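Local coordinates for extracellular solute-binding protein (Conexibacter woesei, PDB 4P98) that probably binds a solute and delivers it to an ABC transporter, as a membrane-attached lipoprotein of the BMP (PnrA-like) family, at residues 94-105 / 114-122; 203-214 / 223-232. All coordinates share one frame; numbering follows the deposited sequence.

Contact 1 (94-105 / 114-122); sequences ATEFPDVHFSAS and LPPNVDGWT
Asn117 reaches across to the turns of 94-105 and joins them to the start of strand 118-122. Its CG sits between the backbone N and the carbonyl carbon (chi1 61°), which delivers ND2 to two carbonyls: Ala94 O at 3.1 Å, close to the amide plane, and Val100 O at 3.0 Å, tilted from it. Ala94 O also accepts from Phe97 N, and the two donors arrive from opposite faces of its plane. The Phe102 ring runs alongside, its plane 75° from the amide, with Ala94 CA over one face. Packing is tight here, with Ala94 CB 3.4 Å from Val118 CG2, closer than usual for two carbons. Toward solvent, exposed Pro98 touches more loosely, its CA 3.7 Å from Asn117 ND2. Beyond Asn117 the strands pair in parallel, from Phe102 N to Asn117 O (3.0 Å) through to Trp121 N on Ala104 O. On the face of Ser103 and Trp121, Ser105 CB sits over the indole, 3.7 Å from the centroid of its five-membered ring. A water joins Ser103 OG to Trp121 NE1, and Tyr255 also bonds that hydroxyl. With two backbone carbonyls bonded to ND2, the buried amide joins the turns before strand 101-105 to the start of strand 118-122, and turning it over would probably cost both bonds.

Contact 2 (203-214 / 223-232); sequences QLLVATDDGRGL and VPTIGVSAAA
A bend at chi3 (-87°) lays Arg212 against Ser229, Ala231 and Ala232 and folds its guanidinium back to Asp210, whose CG, anti to the backbone N (chi1 -180°), brings the carboxylate near Ser229 CB. Ser229 OG stands over one face of the guanidinium, Ala231 CB is 3.8 Å from Arg212 NH1, and Arg212 CG meets Ala232 CB. The salt bridge itself lies within 203-214 and is side-on: Arg212 NE bonds Asp210 OD1 on its syn lone pair and NH2 bonds OD2 at 2.7 Å, both acceptors lying nearly in the guanidinium plane. OD1 takes a second bond, from Arg212 N at 2.9 Å on its anti side, closing an Asx turn. An alanine in place of Arg212 is likely to leave the Asp210 carboxylate without its charged mate and uncover Ala231 and Ala232. Ser229 N meets Asp210 O at 3.0 Å, almost in line with its C=O bond, while Ser229 OG accepts from Ala231 N in an ST turn and also bonds Asp31. Gly211, at the N-cap, has phi 95°, and a CB there would clash with Val228 CA.

Behind this loop the strands pair in parallel, ending with Ala207 N on Ile226 O at 2.9 Å. Leu214 CD2 slides past Thr225 CG2 at 3.5 Å and also meets Val228 CG2, packing the helix on the sheet; Leu204 CD2 meets Ile226 CD1, with helix 125-137 covering Ile226. In this beta-alpha-beta crossover the salt bridge shapes loop 208-212, while the Ser229-Asp210 bond and the cover of Arg212 by Ser229 and Ala231 join it to loop 227-232.

How the contacts relate
From the N terminus, the chain reaches contact 1 first: strand 101-105 leads through residues 106-113, without helix or strand, to its parallel neighbour 118-123, closing a short loop. Contact 2 follows later, after strands 144-149 and 175-180 have been laid down; there helix 212-221 carries the chain from strand 205-207 to strand 225-226. The two are in series, neither nesting nor crossing. The centres of contact 1 and contact 2 are about 35 Å apart and their nearest atoms about 15 Å, on opposite sides of the chain's centre. Contact 1 pairs adjacent strands of the six-stranded sheet and contact 2 of the five-stranded one, consistent with the two-lobed form of periplasmic-binding-protein folds.

Contact 1 (94-105 / 114-122)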
loop_
_atom_site.group_PDB
_atom_site.type_symbol
_atom_site.label_atom_id
_atom_site.label_comp_id
_atom_site.label_asym_id
_atom_site.label_seq_id
_atom_site.Cartn_x
_atom_site.Cartn_y
_atom_site.Cartn_z
ATOM N N ALA A 94 -2.852 -20.764 -14.020
ATOM C CA ALA A 94 -2.187 -21.708 -13.122
ATOM C C ALA A 94 -2.602 -23.164 -13.374
ATOM O O ALA A 94 -1.756 -24.054 -13.332
ATOM C CB ALA A 94 -2.429 -21.334 -11.658
ATOM N N THR A 95 -3.885 -23.393 -13.661
ATOM C CA THR A 95 -4.387 -24.743 -13.924
ATOM C C THR A 95 -3.770 -25.358 -15.182
ATOM O O THR A 95 -3.736 -26.572 -15.300
ATOM C CB THR A 95 -5.923 -24.781 -14.069
ATOM O OG1 THR A 95 -6.311 -24.115 -15.282
ATOM C CG2 THR A 95 -6.610 -24.121 -12.863
ATOM N N GLU A 96 -3.290 -24.523 -16.109
ATOM C CA GLU A 96 -2.671 -24.985 -17.358
ATOM C C GLU A 96 -1.202 -25.392 -17.213
ATOM O O GLU A 96 -0.674 -26.117 -18.059
ATOM C CB GLU A 96 -2.754 -23.894 -18.438
ATOM C CG GLU A 96 -4.149 -23.380 -18.755
ATOM C CD GLU A 96 -4.136 -22.154 -19.671
ATOM O OE1 GLU A 96 -3.111 -21.885 -20.336
ATOM O OE2 GLU A 96 -5.151 -21.433 -19.722
ATOM N N PHE A 97 -0.541 -24.908 -16.165
ATOM C CA PHE A 97 0.901 -25.080 -16.005
ATOM C C PHE A 97 1.197 -25.528 -14.572
ATOM O O PHE A 97 1.671 -24.732 -13.758
ATOM C CB PHE A 97 1.632 -23.770 -16.291
ATOM C CG PHE A 97 1.504 -23.288 -17.709
ATOM C CD1 PHE A 97 2.409 -23.693 -18.684
ATOM C CD2 PHE A 97 0.498 -22.397 -18.065
ATOM C CE1 PHE A 97 2.289 -23.240 -19.994
ATOM C CE2 PHE A 97 0.372 -21.943 -19.370
ATOM C CZ PHE A 97 1.279 -22.356 -20.338
ATOM N N PRO A 98 0.927 -26.805 -14.266
ATOM C CA PRO A 98 1.062 -27.329 -12.899
ATOM C C PRO A 98 2.460 -27.195 -12.298
ATOM O O PRO A 98 2.584 -27.130 -11.083
ATOM C CB PRO A 98 0.694 -28.814 -13.029
ATOM C CG PRO A 98 0.087 -28.984 -14.378
ATOM C CD PRO A 98 0.518 -27.840 -15.234
ATOM N N ASP A 99 3.496 -27.177 -13.132
ATOM C CA ASP A 99 4.877 -27.066 -12.651
ATOM C C ASP A 99 5.413 -25.630 -12.623
ATOM O O ASP A 99 6.552 -25.414 -12.232
ATOM C CB ASP A 99 5.809 -27.955 -13.492
ATOM C CG ASP A 99 5.541 -29.435 -13.292
ATOM O OD1 ASP A 99 5.055 -29.826 -12.210
ATOM O OD2 ASP A 99 5.825 -30.217 -14.219
ATOM N N VAL A 100 4.606 -24.660 -13.048
ATOM C CA VAL A 100 4.966 -23.246 -12.938
ATOM C C VAL A 100 4.323 -22.709 -11.661
ATOM O O VAL A 100 3.266 -23.183 -11.238
ATOM C CB VAL A 100 4.518 -22.463 -14.186
ATOM C CG1 VAL A 100 4.900 -20.992 -14.093
ATOM C CG2 VAL A 100 5.158 -23.081 -15.432
ATOM N N HIS A 101 4.973 -21.731 -11.044
ATOM C CA HIS A 101 4.544 -21.195 -9.760
ATOM C C HIS A 101 3.936 -19.807 -9.951
ATOM O O HIS A 101 4.458 -18.999 -10.719
ATOM C CB HIS A 101 5.741 -21.171 -8.805
ATOM C CG HIS A 101 6.483 -22.472 -8.761
ATOM N ND1 HIS A 101 7.665 -22.682 -9.439
ATOM C CD2 HIS A 101 6.169 -23.652 -8.182
ATOM C CE1 HIS A 101 8.068 -23.927 -9.242
ATOM N NE2 HIS A 101 7.176 -24.537 -8.485
ATOM N N PHE A 102 2.821 -19.550 -9.271
ATOM C CA PHE A 102 2.065 -18.312 -9.442
ATOM C C PHE A 102 1.730 -17.651 -8.115
ATOM O O PHE A 102 1.596 -18.331 -7.094
ATOM C CB PHE A 102 0.757 -18.598 -10.179
ATOM C CG PHE A 102 0.945 -19.178 -11.560
ATOM C CD1 PHE A 102 1.147 -20.537 -11.743
ATOM C CD2 PHE A 102 0.900 -18.356 -12.677
ATOM C CE1 PHE A 102 1.327 -21.067 -13.014
ATOM C CE2 PHE A 102 1.067 -18.880 -13.954
ATOM C CZ PHE A 102 1.281 -20.227 -14.120
ATOM N N SER A 103 1.574 -16.330 -8.149
ATOM C CA SER A 103 1.114 -15.557 -6.997
ATOM C C SER A 103 -0.051 -14.673 -7.392
ATOM O O SER A 103 -0.059 -14.089 -8.481
ATOM C CB SER A 103 2.241 -14.705 -6.441
ATOM O OG SER A 103 1.772 -13.738 -5.521
ATOM N N ALA A 104 -1.025 -14.566 -6.502
ATOM C CA ALA A 104 -2.183 -13.708 -6.723
ATOM C C ALA A 104 -2.514 -12.971 -5.438
ATOM O O ALA A 104 -2.195 -13.450 -4.343
ATOM C CB ALA A 104 -3.371 -14.541 -7.180
ATOM N N SER A 105 -3.142 -11.805 -5.570
ATOM C CA SER A 105 -3.554 -11.027 -4.414
ATOM C C SER A 105 -5.046 -10.859 -4.406
ATOM O O SER A 105 -5.684 -10.920 -5.450
ATOM C CB SER A 105 -2.845 -9.673 -4.383
ATOM O OG SER A 105 -3.262 -8.796 -5.434
ATOM N N LEU A 114 -7.138 -21.329 -3.953
ATOM C CA LEU A 114 -5.791 -21.498 -4.501
ATOM C C LEU A 114 -5.556 -22.897 -5.063
ATOM O O LEU A 114 -5.645 -23.876 -4.324
ATOM C CB LEU A 114 -4.742 -21.236 -3.412
ATOM C CG LEU A 114 -4.701 -19.829 -2.822
ATOM C CD1 LEU A 114 -3.684 -19.741 -1.689
ATOM C CD2 LEU A 114 -4.362 -18.807 -3.895
ATOM N N PRO A 115 -5.227 -22.997 -6.366
ATOM C CA PRO A 115 -4.696 -24.260 -6.862
ATOM C C PRO A 115 -3.379 -24.622 -6.156
ATOM O O PRO A 115 -2.768 -23.758 -5.513
ATOM C CB PRO A 115 -4.466 -23.991 -8.362
ATOM C CG PRO A 115 -5.317 -22.807 -8.705
ATOM C CD PRO A 115 -5.364 -21.989 -7.437
ATOM N N PRO A 116 -2.931 -25.881 -6.272
ATOM C CA PRO A 116 -1.723 -26.334 -5.566
ATOM C C PRO A 116 -0.455 -25.571 -5.910
ATOM O O PRO A 116 0.517 -25.649 -5.168
ATOM C CB PRO A 116 -1.568 -27.796 -6.012
ATOM C CG PRO A 116 -2.912 -28.199 -6.519
ATOM C CD PRO A 116 -3.509 -26.954 -7.105
ATOM N N ASN A 117 -0.451 -24.866 -7.040
ATOM C CA ASN A 117 0.721 -24.130 -7.480
ATOM C C ASN A 117 0.591 -22.614 -7.382
ATOM O O ASN A 117 1.353 -21.890 -8.029
ATOM C CB ASN A 117 1.122 -24.537 -8.912
ATOM C CG ASN A 117 0.040 -24.254 -9.948
ATOM O OD1 ASN A 117 -1.151 -24.177 -9.626
ATOM N ND2 ASN A 117 0.449 -24.142 -11.212
ATOM N N VAL A 118 -0.336 -22.133 -6.555
ATOM C CA VAL A 118 -0.512 -20.703 -6.377
ATOM C C VAL A 118 -0.402 -20.329 -4.899
ATOM O O VAL A 118 -1.005 -20.977 -4.055
ATOM C CB VAL A 118 -1.888 -20.225 -6.912
ATOM C CG1 VAL A 118 -1.967 -18.711 -6.877
ATOM C CG2 VAL A 118 -2.142 -20.758 -8.325
ATOM N N ASP A 119 0.395 -19.305 -4.606
ATOM C CA ASP A 119 0.404 -18.644 -3.298
ATOM C C ASP A 119 -0.435 -17.362 -3.398
ATOM O O ASP A 119 -0.429 -16.667 -4.427
ATOM C CB ASP A 119 1.840 -18.264 -2.883
ATOM C CG ASP A 119 2.694 -19.447 -2.417
ATOM O OD1 ASP A 119 2.210 -20.603 -2.331
ATOM O OD2 ASP A 119 3.890 -19.186 -2.106
ATOM N N GLY A 120 -1.153 -17.039 -2.327
ATOM C CA GLY A 120 -1.976 -15.845 -2.274
ATOM C C GLY A 120 -1.617 -14.905 -1.139
ATOM O O GLY A 120 -0.981 -15.309 -0.153
ATOM N N TRP A 121 -2.015 -13.642 -1.272
ATOM C CA TRP A 121 -1.857 -12.695 -0.176
ATOM C C TRP A 121 -2.941 -11.635 -0.154
ATOM O O TRP A 121 -3.663 -11.412 -1.146
ATOM C CB TRP A 121 -0.455 -12.066 -0.166
ATOM C CG TRP A 121 -0.151 -11.181 -1.352
ATOM C CD1 TRP A 121 0.340 -11.578 -2.571
ATOM C CD2 TRP A 121 -0.308 -9.757 -1.424
ATOM N NE1 TRP A 121 0.493 -10.481 -3.392
ATOM C CE2 TRP A 121 0.086 -9.358 -2.713
ATOM C CE3 TRP A 121 -0.764 -8.783 -0.523
ATOM C CZ2 TRP A 121 0.047 -8.016 -3.131
ATOM C CZ3 TRP A 121 -0.792 -7.444 -0.941
ATOM C CH2 TRP A 121 -0.386 -7.080 -2.232
ATOM N N THR A 122 -3.041 -10.991 1.000
ATOM C CA THR A 122 -4.024 -9.960 1.235
ATOM C C THR A 122 -3.478 -8.927 2.236
ATOM O O THR A 122 -2.436 -9.139 2.875
ATOM C CB THR A 122 -5.345 -10.563 1.747
ATOM O OG1 THR A 122 -6.370 -9.563 1.743
ATOM C CG2 THR A 122 -5.195 -11.100 3.141
HETATM O O HOH W 1 0.897 -11.213 -6.112
#

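Contact 2 (203-214 / 223-232)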
loop_
_atom_site.group_PDB
_atom_site.type_symbol
_atom_site.label_atom_id
_atom_site.label_comp_id
_atom_site.label_asym_id
_atom_site.label_seq_id
_atom_site.Cartn_x
_atom_site.Cartn_y
_atom_site.Cartn_z
ATOM N N GLN A 203 -3.431 21.607 10.052
ATOM C CA GLN A 203 -1.992 21.776 10.267
ATOM C C GLN A 203 -1.193 20.627 9.677
ATOM O O GLN A 203 0.029 20.604 9.754
ATOM C CB GLN A 203 -1.702 21.924 11.765
ATOM C CG GLN A 203 -2.381 23.152 12.375
ATOM C CD GLN A 203 -2.399 23.142 13.895
ATOM O OE1 GLN A 203 -2.747 22.150 14.521
ATOM N NE2 GLN A 203 -2.049 24.266 14.490
ATOM N N LEU A 204 -1.908 19.680 9.075
ATOM C CA LEU A 204 -1.314 18.529 8.411
ATOM C C LEU A 204 -2.355 18.004 7.426
ATOM O O LEU A 204 -3.556 17.993 7.720
ATOM C CB LEU A 204 -0.987 17.437 9.437
ATOM C CG LEU A 204 -0.664 16.022 8.949
ATOM C CD1 LEU A 204 0.795 15.907 8.551
ATOM C CD2 LEU A 204 -0.999 14.988 10.032
ATOM N N LEU A 205 -1.893 17.540 6.277
ATOM C CA LEU A 205 -2.806 17.037 5.254
ATOM C C LEU A 205 -2.474 15.596 4.921
ATOM O O LEU A 205 -1.359 15.292 4.524
ATOM C CB LEU A 205 -2.738 17.916 4.002
ATOM C CG LEU A 205 -3.397 19.293 4.173
ATOM C CD1 LEU A 205 -2.978 20.297 3.096
ATOM C CD2 LEU A 205 -4.908 19.177 4.251
ATOM N N VAL A 206 -3.461 14.716 5.068
ATOM C CA VAL A 206 -3.279 13.293 4.809
ATOM C C VAL A 206 -3.986 12.899 3.515
ATOM O O VAL A 206 -5.164 13.147 3.369
ATOM C CB VAL A 206 -3.859 12.448 5.959
ATOM C CG1 VAL A 206 -3.514 10.979 5.763
ATOM C CG2 VAL A 206 -3.336 12.948 7.296
ATOM N N ALA A 207 -3.245 12.277 2.605
ATOM C CA ALA A 207 -3.773 11.774 1.335
ATOM C C ALA A 207 -4.074 10.284 1.416
ATOM O O ALA A 207 -3.209 9.494 1.821
ATOM C CB ALA A 207 -2.761 12.006 0.229
ATOM N N THR A 208 -5.269 9.890 0.989
ATOM C CA THR A 208 -5.570 8.462 0.812
ATOM C C THR A 208 -5.685 8.045 -0.645
ATOM O O THR A 208 -5.720 6.849 -0.948
ATOM C CB THR A 208 -6.847 8.055 1.538
ATOM O OG1 THR A 208 -7.957 8.778 1.013
ATOM C CG2 THR A 208 -6.702 8.328 3.019
ATOM N N ASP A 209 -5.769 9.013 -1.550
ATOM C CA ASP A 209 -5.695 8.709 -2.960
ATOM C C ASP A 209 -4.272 9.071 -3.437
ATOM O O ASP A 209 -3.313 8.824 -2.714
ATOM C CB ASP A 209 -6.809 9.433 -3.731
ATOM C CG ASP A 209 -7.025 8.847 -5.122
ATOM O OD1 ASP A 209 -7.445 7.683 -5.224
ATOM O OD2 ASP A 209 -6.745 9.535 -6.117
ATOM N N ASP A 210 -4.110 9.664 -4.616
ATOM C CA ASP A 210 -2.778 9.888 -5.155
ATOM C C ASP A 210 -1.947 10.817 -4.263
ATOM O O ASP A 210 -0.811 10.498 -3.908
ATOM C CB ASP A 210 -2.854 10.442 -6.578
ATOM C CG ASP A 210 -1.483 10.677 -7.174
ATOM O OD1 ASP A 210 -0.916 11.748 -6.932
ATOM O OD2 ASP A 210 -0.947 9.782 -7.858
ATOM N N GLY A 211 -2.525 11.955 -3.910
ATOM C CA GLY A 211 -1.866 12.921 -3.046
ATOM C C GLY A 211 -1.113 14.069 -3.724
ATOM O O GLY A 211 -0.815 15.044 -3.063
ATOM N N ARG A 212 -0.780 13.969 -5.009
ATOM C CA ARG A 212 0.020 15.037 -5.656
ATOM C C ARG A 212 -0.642 16.421 -5.624
ATOM O O ARG A 212 0.047 17.441 -5.518
ATOM C CB ARG A 212 0.401 14.667 -7.076
ATOM C CG ARG A 212 1.696 13.881 -7.129
ATOM C CD ARG A 212 1.965 13.352 -8.516
ATOM N NE ARG A 212 1.311 12.075 -8.709
ATOM C CZ ARG A 212 1.622 11.190 -9.649
ATOM N NH1 ARG A 212 2.572 11.439 -10.536
ATOM N NH2 ARG A 212 0.972 10.028 -9.697
ATOM N N GLY A 213 -1.966 16.453 -5.701
ATOM C CA GLY A 213 -2.718 17.706 -5.655
ATOM C C GLY A 213 -2.743 18.258 -4.249
ATOM O O GLY A 213 -2.492 19.436 -4.022
ATOM N N LEU A 214 -3.029 17.384 -3.293
ATOM C CA LEU A 214 -2.954 17.735 -1.882
ATOM C C LEU A 214 -1.568 18.284 -1.524
ATOM O O LEU A 214 -1.444 19.238 -0.754
ATOM C CB LEU A 214 -3.301 16.489 -1.051
ATOM C CG LEU A 214 -3.151 16.555 0.459
ATOM C CD1 LEU A 214 -4.277 15.763 1.128
ATOM C CD2 LEU A 214 -1.776 16.058 0.866
ATOM N N VAL A 223 2.528 23.391 5.158
ATOM C CA VAL A 223 2.153 22.328 6.119
ATOM C C VAL A 223 2.724 20.994 5.668
ATOM O O VAL A 223 2.996 20.795 4.491
ATOM C CB VAL A 223 0.637 22.172 6.347
ATOM C CG1 VAL A 223 0.049 23.415 6.995
ATOM C CG2 VAL A 223 -0.097 21.827 5.059
ATOM N N PRO A 224 2.930 20.065 6.616
ATOM C CA PRO A 224 3.444 18.770 6.192
ATOM C C PRO A 224 2.331 17.871 5.635
ATOM O O PRO A 224 1.165 18.123 5.879
ATOM C CB PRO A 224 3.996 18.175 7.501
ATOM C CG PRO A 224 3.142 18.786 8.551
ATOM C CD PRO A 224 2.907 20.197 8.080
ATOM N N THR A 225 2.717 16.826 4.911
ATOM C CA THR A 225 1.765 15.819 4.469
ATOM C C THR A 225 2.149 14.403 4.943
ATOM O O THR A 225 3.295 14.132 5.337
ATOM C CB THR A 225 1.578 15.810 2.937
ATOM O OG1 THR A 225 2.762 15.352 2.279
ATOM C CG2 THR A 225 1.196 17.198 2.417
ATOM N N ILE A 226 1.153 13.524 4.898
ATOM C CA ILE A 226 1.331 12.075 5.036
ATOM C C ILE A 226 0.610 11.407 3.864
ATOM O O ILE A 226 -0.497 11.813 3.517
ATOM C CB ILE A 226 0.719 11.578 6.360
ATOM C CG1 ILE A 226 1.537 12.096 7.539
ATOM C CG2 ILE A 226 0.663 10.048 6.410
ATOM C CD1 ILE A 226 0.867 11.890 8.884
ATOM N N GLY A 227 1.233 10.408 3.240
ATOM C CA GLY A 227 0.529 9.542 2.287
ATOM C C GLY A 227 0.644 9.894 0.822
ATOM O O GLY A 227 0.087 9.193 -0.022
ATOM N N VAL A 228 1.387 10.956 0.511
ATOM C CA VAL A 228 1.510 11.422 -0.865
ATOM C C VAL A 228 2.383 10.486 -1.687
ATOM O O VAL A 228 3.391 9.986 -1.211
ATOM C CB VAL A 228 2.039 12.875 -0.934
ATOM C CG1 VAL A 228 2.227 13.310 -2.377
ATOM C CG2 VAL A 228 1.090 13.800 -0.201
ATOM N N SER A 229 1.960 10.252 -2.923
ATOM C CA SER A 229 2.679 9.427 -3.884
ATOM C C SER A 229 4.163 9.743 -3.921
ATOM O O SER A 229 4.553 10.922 -3.925
ATOM C CB SER A 229 2.102 9.646 -5.293
ATOM O OG SER A 229 2.934 9.081 -6.312
ATOM N N ALA A 230 4.970 8.680 -3.994
ATOM C CA ALA A 230 6.415 8.788 -4.175
ATOM C C ALA A 230 6.799 9.402 -5.532
ATOM O O ALA A 230 7.935 9.823 -5.699
ATOM C CB ALA A 230 7.088 7.420 -4.015
ATOM N N ALA A 231 5.866 9.459 -6.484
ATOM C CA ALA A 231 6.152 10.019 -7.817
ATOM C C ALA A 231 6.020 11.546 -7.879
ATOM O O ALA A 231 6.202 12.139 -8.935
ATOM C CB ALA A 231 5.253 9.378 -8.857
ATOM N N ALA A 232 5.702 12.176 -6.759
ATOM C CA ALA A 232 5.591 13.623 -6.703
ATOM C C ALA A 232 6.943 14.291 -6.922
ATOM O O ALA A 232 7.993 13.656 -6.799
ATOM C CB ALA A 232 5.005 14.043 -5.375
HETATM O O HOH W 2 -2.360 7.729 -0.529
#